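Local coordinates for leucine-rich repeat protein (Bacteroides thetaiotaomicron, PDB 4ECN) that is of unknown function but, as an extracellular leucine-rich repeat protein, probably serves in protein binding at the cell surface, at residues Ser8-Val13 with Gln79-Thr84; Met48-Thr53 with Gly83-Val88; Ile437-Lys442 with Tyr462-Val467; Glu561-Ser566 with Arg586-Phe591; Thr598-Asp603 with Glu612-Phe617. All coordinates share one frame; numbering follows the deposited sequence.

Contact 1 (Ser8-Val13 with Gln79-Thr84)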
# COMPACT_ATOMS: atom_id res chain seq x y z
N SER A 8 21.07 48.22 33.11
CA SER A 8 22.04 47.15 32.87
C SER A 8 21.34 45.81 32.55
O SER A 8 21.96 44.90 32.01
CB SER A 8 22.95 46.97 34.09
N GLN A 9 20.05 45.72 32.89
CA GLN A 9 19.19 44.54 32.69
C GLN A 9 18.18 44.83 31.57
O GLN A 9 17.45 43.93 31.14
CB GLN A 9 18.45 44.18 34.01
CG GLN A 9 19.26 44.26 35.33
CD GLN A 9 19.45 45.66 35.92
OE1 GLN A 9 18.77 46.63 35.56
NE2 GLN A 9 20.37 45.79 36.88
N TYR A 10 18.12 46.11 31.14
CA TYR A 10 17.17 46.64 30.16
C TYR A 10 17.79 46.92 28.78
O TYR A 10 19.01 47.09 28.65
CB TYR A 10 16.57 47.96 30.69
CG TYR A 10 15.76 47.81 31.95
CD1 TYR A 10 16.36 47.91 33.21
CD2 TYR A 10 14.38 47.62 31.91
CE1 TYR A 10 15.62 47.78 34.38
CE2 TYR A 10 13.63 47.47 33.07
CZ TYR A 10 14.25 47.56 34.31
OH TYR A 10 13.52 47.43 35.46
N GLY A 11 16.90 47.01 27.79
CA GLY A 11 17.18 47.31 26.39
C GLY A 11 16.17 48.29 25.83
O GLY A 11 15.44 48.93 26.59
N TYR A 12 16.15 48.48 24.49
CA TYR A 12 15.25 49.45 23.87
C TYR A 12 14.64 48.93 22.59
O TYR A 12 15.22 48.09 21.91
CB TYR A 12 15.97 50.78 23.59
CG TYR A 12 16.44 51.47 24.85
CD1 TYR A 12 15.62 52.37 25.52
CD2 TYR A 12 17.69 51.20 25.40
CE1 TYR A 12 16.03 52.99 26.70
CE2 TYR A 12 18.10 51.78 26.60
CZ TYR A 12 17.27 52.68 27.24
OH TYR A 12 17.67 53.28 28.41
N VAL A 13 13.42 49.41 22.29
CA VAL A 13 12.64 49.08 21.10
C VAL A 13 12.09 50.36 20.51
O VAL A 13 11.78 51.31 21.24
CB VAL A 13 11.49 48.06 21.37
CG1 VAL A 13 10.84 47.60 20.07
CG2 VAL A 13 12.00 46.86 22.13
N GLN A 79 11.98 51.64 26.83
CA GLN A 79 12.81 50.84 27.71
C GLN A 79 12.01 49.68 28.26
O GLN A 79 10.95 49.88 28.87
CB GLN A 79 13.41 51.67 28.84
CG GLN A 79 14.51 50.93 29.61
CD GLN A 79 15.17 51.80 30.65
OE1 GLN A 79 15.09 53.05 30.63
NE2 GLN A 79 15.89 51.17 31.56
N LEU A 80 12.49 48.46 28.02
CA LEU A 80 11.87 47.22 28.48
C LEU A 80 12.91 46.31 29.06
O LEU A 80 14.08 46.47 28.75
CB LEU A 80 11.15 46.49 27.32
CG LEU A 80 9.90 47.13 26.76
CD1 LEU A 80 9.55 46.54 25.42
CD2 LEU A 80 8.73 47.00 27.71
N LEU A 81 12.50 45.34 29.89
CA LEU A 81 13.45 44.41 30.45
C LEU A 81 13.75 43.34 29.39
O LEU A 81 12.84 42.86 28.72
CB LEU A 81 12.95 43.80 31.76
CG LEU A 81 14.04 43.18 32.64
CD1 LEU A 81 13.94 43.68 34.09
CD2 LEU A 81 14.11 41.64 32.50
N ALA A 82 15.05 43.02 29.24
CA ALA A 82 15.55 42.07 28.24
C ALA A 82 14.83 40.71 28.32
O ALA A 82 14.81 40.08 29.38
CB ALA A 82 17.05 41.87 28.42
N GLY A 83 14.23 40.32 27.20
CA GLY A 83 13.49 39.07 27.05
C GLY A 83 12.57 39.06 25.84
O GLY A 83 12.46 40.06 25.13
N THR A 84 11.90 37.92 25.59
CA THR A 84 11.00 37.80 24.45
C THR A 84 9.61 38.32 24.83
O THR A 84 9.12 38.06 25.93
CB THR A 84 10.93 36.36 23.91
OG1 THR A 84 12.24 35.76 23.96
CG2 THR A 84 10.37 36.29 22.49
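The phenol ring of Tyr10 receives Leu81 over one of its faces, where CD1 of the leucine stands 4.3 Å from the ring centroid, 27° off the normal, in a CH-pi contact. At the edge of the same ring, near its plane, lies the carbonyl of Leu80, its O 3.4 Å from Tyr10 CD2. The amide of Gln79 crosses this side chain at about a right angle and approaches obliquely, NE2 coming to 3.4 Å from CG of Tyr10 with the amide plane 86° from that of the ring. Gln79 is fully extended, its CG anti to the backbone N (chi1 -168°), and runs alongside Tyr12 in the same direction. Its CB meets Tyr12 CE1 obliquely at 3.6 Å, so the glutamine lies between the two tyrosine side chains.

Beneath these groups the strands run antiparallel. Gly11 N donates to Leu80 O at 3.0 Å, and Ala82 N to Gln9 O at 3.2 Å; the return bond from Leu80 N to Gly11 O is weak. Val13 CG2 and Leu80 CD1 touch at 4.1 Å on the face turned to Val113, where both also pack. Tyr12 has a cation-pi partner in Lys77, and strand 118-124 flanks strand 10-18 in parallel.

The contact joins two strands of the first DUF4458 region, a family of the transthyretin clan. Backbone bonds set the pairing, while the Tyr12 ring covers the stem of Gln79 and the Tyr10 ring meets its amide and a methyl of Leu81, a mixed polar and aromatic cover rather than a purely apolar one.

Contact 2 (Met48-Thr53 with Gly83-Val88)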
# COMPACT_ATOMS: atom_id res chain seq x y z
N MSE A 48 1.40 44.23 24.33
CA MSE A 48 2.34 43.10 24.38
C MSE A 48 2.07 42.15 25.53
O MSE A 48 1.40 42.53 26.49
CB MSE A 48 3.78 43.61 24.53
CG MSE A 48 4.37 44.24 23.30
SE MSE A 48 5.91 45.30 23.82
CE MSE A 48 4.94 46.85 24.65
N THR A 49 2.67 40.95 25.46
CA THR A 49 2.61 39.93 26.51
C THR A 49 4.01 39.35 26.75
O THR A 49 4.67 38.90 25.81
CB THR A 49 1.59 38.83 26.16
OG1 THR A 49 1.92 38.27 24.89
CG2 THR A 49 0.15 39.31 26.17
N HIS A 50 4.47 39.39 28.01
CA HIS A 50 5.77 38.86 28.44
C HIS A 50 5.57 37.98 29.67
O HIS A 50 5.46 38.49 30.80
CB HIS A 50 6.80 39.99 28.70
CG HIS A 50 8.13 39.54 29.25
ND1 HIS A 50 8.98 38.70 28.53
CD2 HIS A 50 8.75 39.89 30.40
CE1 HIS A 50 10.06 38.54 29.28
NE2 HIS A 50 9.97 39.24 30.41
N ASN A 51 5.49 36.64 29.44
CA ASN A 51 5.28 35.58 30.43
C ASN A 51 4.05 35.92 31.31
O ASN A 51 4.18 36.20 32.51
CB ASN A 51 6.55 35.34 31.29
CG ASN A 51 7.72 34.75 30.52
OD1 ASN A 51 8.58 35.47 30.00
ND2 ASN A 51 7.82 33.43 30.50
N GLY A 52 2.88 35.95 30.67
CA GLY A 52 1.60 36.23 31.30
C GLY A 52 1.35 37.64 31.82
O GLY A 52 0.43 37.84 32.62
N THR A 53 2.16 38.64 31.39
CA THR A 53 1.97 40.03 31.79
C THR A 53 1.44 40.78 30.55
O THR A 53 2.23 41.29 29.75
CB THR A 53 3.26 40.64 32.41
OG1 THR A 53 3.77 39.78 33.43
CG2 THR A 53 3.03 42.04 32.99
N GLY A 83 14.23 40.32 27.20
CA GLY A 83 13.49 39.07 27.05
C GLY A 83 12.57 39.06 25.84
O GLY A 83 12.46 40.06 25.13
N THR A 84 11.90 37.92 25.59
CA THR A 84 11.00 37.80 24.45
C THR A 84 9.61 38.32 24.83
O THR A 84 9.12 38.06 25.93
CB THR A 84 10.93 36.36 23.91
OG1 THR A 84 12.24 35.76 23.96
CG2 THR A 84 10.37 36.29 22.49
N TYR A 85 9.01 39.09 23.91
CA TYR A 85 7.69 39.72 23.99
C TYR A 85 6.86 39.35 22.77
O TYR A 85 7.41 39.23 21.66
CB TYR A 85 7.82 41.25 24.08
CG TYR A 85 8.45 41.78 25.34
CD1 TYR A 85 9.82 41.70 25.55
CD2 TYR A 85 7.70 42.53 26.25
CE1 TYR A 85 10.42 42.23 26.69
CE2 TYR A 85 8.29 43.09 27.38
CZ TYR A 85 9.65 42.94 27.60
OH TYR A 85 10.24 43.49 28.71
N LYS A 86 5.55 39.20 22.95
CA LYS A 86 4.65 38.92 21.84
C LYS A 86 3.69 40.08 21.72
O LYS A 86 3.00 40.39 22.69
CB LYS A 86 3.93 37.57 22.01
CG LYS A 86 3.12 37.14 20.77
CD LYS A 86 2.07 36.04 21.02
CE LYS A 86 0.87 36.51 21.82
NZ LYS A 86 -0.13 35.42 21.99
N ILE A 87 3.69 40.77 20.55
CA ILE A 87 2.77 41.87 20.22
C ILE A 87 1.39 41.25 19.98
O ILE A 87 1.29 40.28 19.21
CB ILE A 87 3.25 42.71 18.99
CG1 ILE A 87 4.72 43.16 19.10
CG2 ILE A 87 2.31 43.90 18.72
CD1 ILE A 87 5.35 43.55 17.72
N VAL A 88 0.35 41.79 20.65
CA VAL A 88 -1.02 41.29 20.49
C VAL A 88 -1.70 42.11 19.37
O VAL A 88 -2.38 41.56 18.50
CB VAL A 88 -1.84 41.32 21.81
CG1 VAL A 88 -3.14 40.54 21.66
CG2 VAL A 88 -1.02 40.75 22.96
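Thr49 and Lys86 form an antiparallel hydrogen-bonded pair, next to the non-hydrogen-bonded pair of Met48 with Ile87. Lys86 O is gripped twice, by Thr49 N at 2.8 Å and by Thr49 OG1 at 3.2 Å. The hydroxyl can join in because it stands between the backbone N and the carbonyl carbon of its own residue (chi1 55°). CG2 of Thr49 turns instead to Val88 CG2, 3.7 Å away.

Past the paired residues, His50 closes the contact. Its ring stacks face to face on that of Tyr85, offset, with centroids 4.5 Å apart and planes at 15°, and CB of His50 also sits over the tyrosine face. ND1 of His50 donates to Thr84 O at 2.7 Å, a bond that fixes the rotation of the imidazole; the opposite face of the imidazole carries Asn51 OD1. Met48, modelled as selenomethionine, brings its SE obliquely to the Tyr85 ring, 4.1 Å from CD2, in a Met-aromatic contact. The phenol hydroxyl of Tyr85 is bonded to Leu81 O.

Strand 83-93 is thereby held between neighbours: strand 43-49 pairs with it here, and strand 110-113 through backbone bonds from Gly83 and Tyr85. Met48 reaches Leu78 of strand 73-81, Tyr85 reaches Leu80, and Ile87 packs on Leu111 and Leu123, placing this buried face in the core of an all-beta domain.

Contact 3 (Ile437-Lys442 with Tyr462-Val467)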
# COMPACT_ATOMS: atom_id res chain seq x y z
N ILE A 437 7.99 6.80 11.84
CA ILE A 437 7.28 6.46 13.09
C ILE A 437 8.21 5.59 13.93
O ILE A 437 8.45 4.44 13.57
CB ILE A 437 5.89 5.79 12.84
CG1 ILE A 437 4.95 6.70 12.01
CG2 ILE A 437 5.24 5.38 14.16
CD1 ILE A 437 3.60 6.07 11.58
N THR A 438 8.74 6.13 15.03
CA THR A 438 9.74 5.45 15.88
C THR A 438 9.16 4.84 17.17
O THR A 438 9.89 4.14 17.88
CB THR A 438 10.88 6.42 16.26
OG1 THR A 438 10.37 7.70 16.67
CG2 THR A 438 11.89 6.60 15.12
N PHE A 439 7.87 5.06 17.46
CA PHE A 439 7.25 4.56 18.70
C PHE A 439 5.74 4.38 18.56
O PHE A 439 5.06 5.23 17.97
CB PHE A 439 7.55 5.56 19.86
CG PHE A 439 7.16 5.06 21.23
CD1 PHE A 439 8.04 4.30 21.99
CD2 PHE A 439 5.89 5.30 21.73
CE1 PHE A 439 7.66 3.80 23.23
CE2 PHE A 439 5.50 4.78 22.97
CZ PHE A 439 6.39 4.05 23.72
N ILE A 440 5.21 3.31 19.17
CA ILE A 440 3.77 3.04 19.23
C ILE A 440 3.36 2.86 20.69
O ILE A 440 3.77 1.87 21.30
CB ILE A 440 3.33 1.80 18.38
CG1 ILE A 440 3.96 1.73 16.96
CG2 ILE A 440 1.80 1.66 18.35
CD1 ILE A 440 3.46 2.70 15.92
N SER A 441 2.55 3.80 21.25
CA SER A 441 1.99 3.75 22.62
C SER A 441 1.33 2.40 22.94
O SER A 441 0.70 1.83 22.05
CB SER A 441 0.96 4.86 22.80
OG SER A 441 0.26 4.70 24.02
N LYS A 442 1.39 1.92 24.20
CA LYS A 442 0.70 0.65 24.53
C LYS A 442 -0.85 0.88 24.70
O LYS A 442 -1.59 -0.10 24.86
CB LYS A 442 1.30 -0.06 25.77
CG LYS A 442 1.20 0.68 27.10
CD LYS A 442 1.93 -0.06 28.24
CE LYS A 442 1.21 -1.24 28.86
NZ LYS A 442 0.16 -0.80 29.82
N TYR A 462 11.69 -3.55 17.87
CA TYR A 462 10.60 -4.43 18.33
C TYR A 462 10.08 -4.10 19.76
O TYR A 462 8.94 -4.44 20.09
CB TYR A 462 11.04 -5.90 18.28
CG TYR A 462 11.87 -6.39 19.45
CD1 TYR A 462 13.26 -6.29 19.45
CD2 TYR A 462 11.26 -7.00 20.55
CE1 TYR A 462 14.02 -6.75 20.52
CE2 TYR A 462 12.02 -7.47 21.62
CZ TYR A 462 13.40 -7.34 21.61
OH TYR A 462 14.11 -7.80 22.69
N ASP A 463 10.92 -3.45 20.58
CA ASP A 463 10.62 -3.13 21.98
C ASP A 463 9.86 -1.79 22.11
O ASP A 463 9.49 -1.37 23.22
CB ASP A 463 11.93 -3.09 22.79
CG ASP A 463 13.04 -2.21 22.23
OD1 ASP A 463 13.50 -2.48 21.10
OD2 ASP A 463 13.51 -1.30 22.97
N ASN A 464 9.60 -1.12 20.98
CA ASN A 464 8.91 0.16 20.94
C ASN A 464 7.53 0.04 20.30
O ASN A 464 6.86 1.06 20.12
CB ASN A 464 9.76 1.17 20.21
CG ASN A 464 10.85 1.71 21.07
OD1 ASN A 464 10.87 1.50 22.28
ND2 ASN A 464 11.76 2.46 20.48
N ILE A 465 7.09 -1.21 20.02
CA ILE A 465 5.79 -1.47 19.42
C ILE A 465 4.82 -1.90 20.53
O ILE A 465 4.78 -3.08 20.89
CB ILE A 465 5.83 -2.52 18.26
CG1 ILE A 465 7.01 -2.31 17.29
CG2 ILE A 465 4.48 -2.56 17.51
CD1 ILE A 465 7.28 -3.48 16.39
N ALA A 466 4.04 -0.92 21.04
CA ALA A 466 2.97 -1.04 22.05
C ALA A 466 3.43 -1.80 23.30
O ALA A 466 2.69 -2.64 23.83
CB ALA A 466 1.76 -1.71 21.43
N VAL A 467 4.62 -1.45 23.81
CA VAL A 467 5.23 -2.03 24.99
C VAL A 467 5.09 -1.06 26.20
O VAL A 467 4.93 -1.51 27.34
CB VAL A 467 6.71 -2.38 24.69
CG1 VAL A 467 7.48 -2.81 25.93
CG2 VAL A 467 6.80 -3.45 23.61
O HOH W 1 6.23 0.71 23.23
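Ile440 O takes the N-H of Ala466 at 2.8 Å and, weakly, a water that stands 3.3 Å from it. The same water accepts from Val467 N at 2.8 Å, so it links the strand carbonyl to the next N-H along the loop. On the other side of Ile465 in sequence, Asn464 O receives Ile440 N at 2.9 Å, in a bond almost collinear with the C=O. Both backbone polar atoms of Ile440 are therefore used, and together they bracket Ile465.

The carbonyl of Asn464 also lies over one face of the Phe439 ring, its O 3.9 Å above the plane and displaced toward the rim. Arg338 forms a cation-pi pair with the same ring. Farther on, the aliphatic part of Lys442 rests on loop carbonyls, with CB 3.5 Å from Ala466 O and CD 3.5 Å from Val467 O, and its ammonium end forms a cation-pi pair with Trp469.

Strand 436-440 pairs in parallel with strand 338-339; the loop 462-467 is joined to it by main-chain bonds that do not depend on side-chain identity, with one water joining Ile440 O, weakly, to Val467 N beside the direct bond from Ala466 N.

Contact 4 (Glu561-Ser566 with Arg586-Phe591)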
# COMPACT_ATOMS: atom_id res chain seq x y z
N GLU A 561 16.37 -20.01 6.88
CA GLU A 561 17.20 -21.03 6.24
C GLU A 561 16.61 -22.45 6.50
O GLU A 561 16.73 -23.34 5.64
CB GLU A 561 18.66 -20.95 6.71
CG GLU A 561 19.40 -19.70 6.22
CD GLU A 561 20.82 -19.45 6.71
OE1 GLU A 561 21.48 -20.40 7.20
OE2 GLU A 561 21.27 -18.29 6.59
N GLU A 562 15.94 -22.63 7.66
CA GLU A 562 15.32 -23.87 8.12
C GLU A 562 13.88 -23.67 8.63
O GLU A 562 13.63 -22.75 9.41
CB GLU A 562 16.15 -24.51 9.27
CG GLU A 562 17.56 -24.95 8.93
CD GLU A 562 18.46 -25.24 10.12
OE1 GLU A 562 18.01 -25.90 11.08
OE2 GLU A 562 19.64 -24.83 10.06
N PHE A 563 12.96 -24.59 8.27
CA PHE A 563 11.60 -24.59 8.80
C PHE A 563 11.59 -25.09 10.23
O PHE A 563 12.34 -26.02 10.52
CB PHE A 563 10.69 -25.47 7.93
CG PHE A 563 9.89 -24.78 6.85
CD1 PHE A 563 10.47 -23.79 6.05
CD2 PHE A 563 8.61 -25.20 6.54
CE1 PHE A 563 9.74 -23.17 5.04
CE2 PHE A 563 7.88 -24.59 5.51
CZ PHE A 563 8.44 -23.57 4.78
N PRO A 564 10.72 -24.55 11.12
CA PRO A 564 10.63 -25.10 12.49
C PRO A 564 10.32 -26.60 12.50
O PRO A 564 9.83 -27.13 11.52
CB PRO A 564 9.43 -24.33 13.08
CG PRO A 564 9.36 -23.06 12.32
CD PRO A 564 9.75 -23.45 10.93
N ALA A 565 10.60 -27.28 13.63
CA ALA A 565 10.33 -28.70 13.87
C ALA A 565 8.90 -29.05 13.45
O ALA A 565 7.96 -28.30 13.75
CB ALA A 565 10.53 -29.02 15.33
N SER A 566 8.74 -30.17 12.72
CA SER A 566 7.45 -30.63 12.21
C SER A 566 6.37 -30.67 13.30
O SER A 566 5.27 -30.16 13.08
CB SER A 566 7.59 -32.01 11.58
OG SER A 566 6.32 -32.47 11.16
N ARG A 586 16.73 -23.94 2.95
CA ARG A 586 17.48 -25.11 2.49
C ARG A 586 16.88 -26.40 3.09
O ARG A 586 17.24 -27.49 2.63
CB ARG A 586 19.00 -25.00 2.85
CG ARG A 586 19.32 -24.94 4.35
CD ARG A 586 20.81 -25.03 4.69
NE ARG A 586 21.18 -24.02 5.68
CZ ARG A 586 21.11 -24.19 7.00
NH1 ARG A 586 20.72 -25.35 7.50
NH2 ARG A 586 21.44 -23.20 7.82
N HIS A 587 16.00 -26.28 4.12
CA HIS A 587 15.41 -27.44 4.79
C HIS A 587 13.93 -27.23 5.19
O HIS A 587 13.62 -26.38 6.04
CB HIS A 587 16.23 -27.78 6.05
CG HIS A 587 15.68 -28.94 6.82
ND1 HIS A 587 15.83 -30.25 6.38
CD2 HIS A 587 14.96 -28.95 7.97
CE1 HIS A 587 15.20 -31.01 7.27
NE2 HIS A 587 14.66 -30.27 8.25
N LEU A 588 13.03 -28.08 4.65
CA LEU A 588 11.60 -28.10 4.96
C LEU A 588 11.22 -29.14 6.01
O LEU A 588 11.83 -30.21 6.08
CB LEU A 588 10.75 -28.40 3.70
CG LEU A 588 10.75 -27.40 2.56
CD1 LEU A 588 9.92 -27.92 1.43
CD2 LEU A 588 10.21 -26.08 2.98
N GLU A 589 10.18 -28.84 6.78
CA GLU A 589 9.59 -29.77 7.75
C GLU A 589 8.13 -29.88 7.39
O GLU A 589 7.56 -28.92 6.89
CB GLU A 589 9.81 -29.31 9.19
CG GLU A 589 11.25 -29.43 9.66
CD GLU A 589 11.64 -30.74 10.32
OE1 GLU A 589 10.82 -31.29 11.09
OE2 GLU A 589 12.81 -31.16 10.16
N ALA A 590 7.53 -31.04 7.57
CA ALA A 590 6.14 -31.21 7.16
C ALA A 590 5.15 -30.62 8.17
O ALA A 590 5.44 -30.54 9.36
CB ALA A 590 5.84 -32.68 6.96
N PHE A 591 3.97 -30.19 7.66
CA PHE A 591 2.79 -29.75 8.40
C PHE A 591 1.88 -30.95 8.68
O PHE A 591 1.15 -31.00 9.67
CB PHE A 591 2.00 -28.69 7.62
CG PHE A 591 2.67 -27.35 7.51
CD1 PHE A 591 2.51 -26.40 8.51
CD2 PHE A 591 3.41 -27.02 6.39
CE1 PHE A 591 3.14 -25.15 8.41
CE2 PHE A 591 4.03 -25.77 6.29
CZ PHE A 591 3.90 -24.84 7.30
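Arg586 begins the contact, its N donating to Glu561 O at 2.8 Å. Its guanidinium turns back to two carboxylates: NH2 meets the anti lone pair of Glu561 OE1 at 2.9 Å, and NH1 reaches Glu562 OE2 at 2.8 Å from above the carboxylate plane, a salt-bridge network that Lys534 extends at Glu562. His587 gives its carbonyl O to Phe563 N at 2.9 Å, while its NE2 donates in the ring plane to OE2 of Glu589. Leu588 sets CD2 over the centre of the Phe563 ring, 3.5 Å from the centroid. In Glu589 the bend at chi2 (-91°) brings CD round, and OE1 lies 2.9 Å from Ser566 N, at the start of helix 566-569, whose end would probably favour its negative charge. An alanine here would probably leave Ser566 N and His587 NE2 without their acceptor, setting the imidazole free to turn. Ala590 O accepts Ser566 OG at 2.8 Å. Phe591 places CE2 near the edge of the Phe563 ring, the side chains crossing at about a right angle.

The two segments follow adjacent, parallel strands (552-554 and 577-579) and run nearly alongside, as do equivalent loops of consecutive turns in a leucine-rich repeat solenoid.

Contact 5 (Thr598-Asp603 with Glu612-Phe617)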
# COMPACT_ATOMS: atom_id res chain seq x y z
N THR A 598 -4.71 -23.73 0.63
CA THR A 598 -5.31 -23.22 -0.61
C THR A 598 -4.21 -22.57 -1.42
O THR A 598 -4.22 -22.62 -2.65
CB THR A 598 -6.47 -22.24 -0.35
OG1 THR A 598 -7.40 -22.78 0.60
CG2 THR A 598 -7.19 -21.87 -1.62
N ASP A 599 -3.24 -21.97 -0.71
CA ASP A 599 -2.14 -21.28 -1.34
C ASP A 599 -0.84 -21.66 -0.71
O ASP A 599 -0.71 -21.68 0.51
CB ASP A 599 -2.34 -19.75 -1.28
CG ASP A 599 -3.30 -19.21 -2.33
OD1 ASP A 599 -2.90 -19.13 -3.52
OD2 ASP A 599 -4.43 -18.80 -1.95
N LEU A 600 0.15 -21.93 -1.55
CA LEU A 600 1.50 -22.27 -1.11
C LEU A 600 2.45 -21.70 -2.12
O LEU A 600 2.34 -22.00 -3.31
CB LEU A 600 1.66 -23.79 -0.92
CG LEU A 600 3.04 -24.32 -0.55
CD1 LEU A 600 3.48 -23.83 0.82
CD2 LEU A 600 3.09 -25.83 -0.66
N LYS A 601 3.32 -20.79 -1.66
CA LYS A 601 4.32 -20.10 -2.47
C LYS A 601 5.69 -20.30 -1.83
O LYS A 601 6.00 -19.67 -0.81
CB LYS A 601 3.97 -18.61 -2.63
CG LYS A 601 2.64 -18.28 -3.32
CD LYS A 601 2.60 -18.61 -4.82
CE LYS A 601 1.26 -18.21 -5.39
NZ LYS A 601 1.23 -18.34 -6.87
N LEU A 602 6.49 -21.23 -2.38
CA LEU A 602 7.82 -21.53 -1.85
C LEU A 602 8.92 -21.09 -2.82
O LEU A 602 10.08 -21.41 -2.61
CB LEU A 602 7.94 -23.04 -1.55
CG LEU A 602 7.06 -23.62 -0.41
CD1 LEU A 602 7.01 -25.12 -0.47
CD2 LEU A 602 7.53 -23.16 0.96
N ASP A 603 8.56 -20.27 -3.84
CA ASP A 603 9.47 -19.80 -4.88
C ASP A 603 10.68 -19.04 -4.34
O ASP A 603 10.61 -18.44 -3.27
CB ASP A 603 8.74 -18.89 -5.86
CG ASP A 603 7.40 -19.42 -6.30
OD1 ASP A 603 6.42 -19.23 -5.56
OD2 ASP A 603 7.33 -20.01 -7.40
N GLU A 612 7.07 -35.91 1.40
CA GLU A 612 5.89 -36.58 0.78
C GLU A 612 4.59 -36.28 1.61
O GLU A 612 3.48 -36.39 1.08
CB GLU A 612 6.13 -38.11 0.63
CG GLU A 612 5.31 -38.80 -0.47
CD GLU A 612 5.90 -40.00 -1.21
OE1 GLU A 612 7.14 -40.04 -1.40
OE2 GLU A 612 5.11 -40.84 -1.70
N ASP A 613 4.77 -35.81 2.87
CA ASP A 613 3.73 -35.42 3.82
C ASP A 613 3.80 -33.91 4.16
O ASP A 613 3.27 -33.51 5.21
CB ASP A 613 3.89 -36.26 5.12
CG ASP A 613 5.24 -36.18 5.84
OD1 ASP A 613 6.23 -35.73 5.22
OD2 ASP A 613 5.32 -36.64 7.02
N PHE A 614 4.44 -33.06 3.29
CA PHE A 614 4.61 -31.62 3.53
C PHE A 614 3.31 -31.01 3.98
O PHE A 614 3.27 -30.37 5.03
CB PHE A 614 5.16 -30.87 2.30
CG PHE A 614 5.41 -29.40 2.59
CD1 PHE A 614 6.44 -29.00 3.43
CD2 PHE A 614 4.58 -28.41 2.05
CE1 PHE A 614 6.64 -27.65 3.74
CE2 PHE A 614 4.79 -27.06 2.35
CZ PHE A 614 5.82 -26.68 3.19
N CYS A 615 2.24 -31.22 3.20
CA CYS A 615 0.87 -30.79 3.48
C CYS A 615 -0.10 -31.47 2.51
O CYS A 615 0.27 -32.32 1.69
CB CYS A 615 0.73 -29.27 3.41
SG CYS A 615 0.77 -28.61 1.72
N ALA A 616 -1.36 -31.07 2.65
CA ALA A 616 -2.52 -31.40 1.84
C ALA A 616 -3.04 -30.10 1.22
O ALA A 616 -2.55 -29.02 1.57
CB ALA A 616 -3.57 -32.08 2.69
N PHE A 617 -3.99 -30.20 0.29
CA PHE A 617 -4.51 -29.02 -0.39
C PHE A 617 -6.02 -29.03 -0.40
O PHE A 617 -6.63 -30.10 -0.29
CB PHE A 617 -3.96 -28.96 -1.83
CG PHE A 617 -2.45 -28.89 -1.89
CD1 PHE A 617 -1.77 -27.68 -1.70
CD2 PHE A 617 -1.69 -30.04 -2.11
CE1 PHE A 617 -0.37 -27.63 -1.73
CE2 PHE A 617 -0.29 -29.98 -2.16
CZ PHE A 617 0.36 -28.78 -1.97
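Leu600 and Leu602 belong to the strand signature of a leucine-rich repeat, LxxLxLxxN, in which Leu597 and Asn605 occupy the outer positions, and both point into the solenoid interior toward Phe614. The contact is wholly apolar between the two segments and lies buried in the core.

Leu600 does most of the touching. Its CG is anti to the backbone N (chi1 176°), which sends the branch across the core, where CD2 comes to 3.7 Å from Phe614 CE2. The other methyl, CD1, is 3.8 Å from the same CE2 and lies at the edge of the phenylalanine ring, in its plane; the leucine thus straddles one corner of the ring. Leu602 reaches it tip to tip, with CD1 4.1 Å from Phe614 CE2, in an oblique approach. CD2 of Leu600 also meets Phe617 at the ring edge, 4.0 Å from CE1, and Cys615 SG at 4.3 Å, so a single methyl sits among three residues of 612-617. An alanine at Phe614 would probably open a gap beside the methyls of Leu600 and Leu602 and leave Phe591 without its edge-to-face partner.

Leu602 O is held by Asn605 ND2, as the signature asparagine of leucine-rich repeats commonly bonds backbone atoms of the loop after the strand. Leu600 packs between Leu578 of strand 577-579 and Leu624 of strand 623-625, while Phe617 meets the ring of Phe638. Cys615 packs on Leu597, tying segment 612-617 back to strand 596-601, beside which strand 616-617 forms the outermost strand of the mixed sheet.

Overall arrangement
Contacts 1 and 2 belong to one sheet of the first DUF4458 region and share Gly83 and Thr84. Their centres are 12 Å apart, and Leu80 CD1 of contact 1 touches SE of Met48 in contact 2 at 4.2 Å. Contacts 4 and 5 form a second pair in the solenoid, also 12 Å between centres. There Phe591 N lies 2.7 Å from Phe614 O, a probable hydrogen bond, and Phe563 CE2 packs 3.7 Å from Phe614 CE1, so aromatic side chains run on from one contact to the next. Contact 3 stands between the pairs, its centre about 39 Å from that of contact 2 and 31 Å from that of contact 4. The sodium ion, bound at Gln314 and Val317, uses residues of none of the five.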